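Local coordinates for protein colicin-D (PDB 5ZNM) that kills Escherichia coli and closely related bacteria as a tRNase toxin that inhibits protein synthesis, represented here by its central domain and its C-terminal tRNase domain, at the interface of chains A and B. Coordinates in Å, arbitrary orientation; residue numbers count along the deposited sequence, not the author numbering. Chains: chain A/B, Colicin-D.

The interface of chains A and B. Residues chain A 54-55, 70-72, 269; chain B 217-218.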
ATOM      1  N   ALA A  54      -1.457  -9.497  -4.788  1.00 16.66           N
ATOM      2  CA  ALA A  54      -0.683 -10.334  -3.879  1.00 18.51           C
ATOM      3  C   ALA A  54      -0.191  -9.536  -2.676  1.00 21.92           C
ATOM      4  O   ALA A  54       0.150  -8.353  -2.790  1.00 17.49           O
ATOM      5  CB  ALA A  54       0.505 -10.960  -4.608  1.00 16.37           C
ATOM      6  N   SER A  55      -0.155 -10.201  -1.517  1.00 15.87           N
ATOM      7  CA  SER A  55       0.410  -9.633  -0.292  1.00 19.20           C
ATOM      8  C   SER A  55      -0.328  -8.374   0.150  1.00 20.32           C
ATOM      9  O   SER A  55       0.269  -7.453   0.693  1.00 19.16           O
ATOM     10  CB  SER A  55       1.906  -9.333  -0.452  1.00 20.69           C
ATOM     11  OG  SER A  55       2.632 -10.535  -0.673  1.00 23.97           O
ATOM     12  N   ALA A  70      -1.078  -2.310   0.197  1.00 17.41           N
ATOM     13  CA  ALA A  70       0.020  -3.206  -0.104  1.00 17.75           C
ATOM     14  C   ALA A  70       1.328  -2.451   0.076  1.00 20.29           C
ATOM     15  O   ALA A  70       1.370  -1.223  -0.009  1.00 22.19           O
ATOM     16  CB  ALA A  70      -0.087  -3.783  -1.528  1.00 20.50           C
ATOM     17  N   GLY A  71       2.379  -3.197   0.356  1.00 21.89           N
ATOM     18  CA  GLY A  71       3.671  -2.609   0.618  1.00 25.06           C
ATOM     19  C   GLY A  71       3.969  -2.536   2.099  1.00 28.23           C
ATOM     20  O   GLY A  71       3.253  -3.049   2.960  1.00 25.99           O
ATOM     21  N   ASP A  72       5.063  -1.859   2.394  1.00 30.51           N
ATOM     22  CA  ASP A  72       5.489  -1.776   3.774  1.00 42.49           C
ATOM     23  C   ASP A  72       4.523  -0.906   4.559  1.00 54.06           C
ATOM     24  O   ASP A  72       4.198  -1.208   5.716  1.00 46.93           O
ATOM     25  CB  ASP A  72       6.923  -1.273   3.771  1.00 53.82           C
ATOM     26  CG  ASP A  72       7.704  -1.829   2.573  1.00 51.44           C
ATOM     27  OD1 ASP A  72       7.684  -3.062   2.355  1.00 69.17           O
ATOM     28  OD2 ASP A  72       8.267  -1.042   1.800  1.00 35.87           O
ATOM     29  N   ALA A 269       3.141 -12.788  -5.580  1.00 15.28           N
ATOM     30  CA  ALA A 269       3.447 -11.582  -6.351  1.00 20.30           C
ATOM     31  C   ALA A 269       4.143 -11.916  -7.672  1.00 18.42           C
ATOM     32  O   ALA A 269       3.866 -11.291  -8.705  1.00 17.22           O
ATOM     33  CB  ALA A 269       4.296 -10.624  -5.505  1.00 12.69           C
TER
ATOM     34  N   PRO B 217       5.719  -6.396  -3.709  1.00 18.72           N
ATOM     35  CA  PRO B 217       5.245  -5.410  -2.718  1.00 24.11           C
ATOM     36  C   PRO B 217       5.818  -5.647  -1.332  1.00 28.85           C
ATOM     37  O   PRO B 217       5.983  -4.693  -0.552  1.00 27.01           O
ATOM     38  CB  PRO B 217       3.720  -5.600  -2.746  1.00 19.98           C
ATOM     39  CG  PRO B 217       3.538  -7.012  -3.227  1.00 18.89           C
ATOM     40  CD  PRO B 217       4.615  -7.199  -4.251  1.00 17.27           C
ATOM     41  N   SER B 218       6.095  -6.902  -0.994  1.00 29.32           N
ATOM     42  CA  SER B 218       6.893  -7.235   0.172  1.00 30.51           C
ATOM     43  C   SER B 218       7.605  -8.548  -0.117  1.00 28.80           C
ATOM     44  O   SER B 218       7.337  -9.218  -1.118  1.00 26.29           O
ATOM     45  CB  SER B 218       6.040  -7.315   1.441  1.00 38.99           C
ATOM     46  OG  SER B 218       4.820  -7.971   1.186  1.00 33.50           O
TER
HETATM   47  O   HOH W   1       2.520  -5.964   0.573  1.00 27.00           O
HETATM   48  O   HOH W   2       5.018 -10.298  -2.156  1.00 27.91           O
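B:Pro217 inserts its pyrrolidine ring among three separate stretches of chain A, contributed by A:Ala54 and A:Ser55, by the end of strand 65-71, and by A:Ala269. The proline loses 80 Å² of surface to chain A, and its CB, CG and CD face different parts of that chain. CD meets the methyl CB of A:Ala269 at 3.7 Å, an apolar contact. CG points between the backbone of A:Ala54 and the side chain of A:Ser55, lying 4.0 Å from A:Ser55 CB. CB is turned towards the strand, near the backbone of A:Gly71. Past the ring, the carbonyl oxygen of B:Pro217 comes within 3.3 Å of A:Gly71 CA, a close approach to a residue that has no side chain to stand in between.

B:Ser218 (41 Å²) and A:Ser55 (33 Å²) form the more polar part of the patch. Their side chains approach with B:Ser218 OG 3.6 Å from A:Ser55 CB, and the two hydroxyls, somewhat farther apart, are not paired directly; water links the residues instead. The B:Ser218 hydroxyl sits between its backbone N and carbonyl carbon (chi1 42°), a setting that turns it towards water 1. That water also contacts the carbonyl oxygen of A:Ser55 and, at 2.8 Å, the backbone N of A:Gly71, with an angle of 166° at the hydrogen. One water thus ties two chain A segments to the chain B serine. In A:Ser55, OG stands anti to the carbonyl carbon (chi1 -64°) and meets water 2.

The patch is part of a two-fold symmetric interface, so its twin exists with the chains exchanged; the structure alone does not establish that the two chains pair in this way in solution. Water 2 completes the second bridge, lying 2.8 Å from A:Ser55 OG and 2.8 Å from the carbonyl oxygen O of B:Ser218.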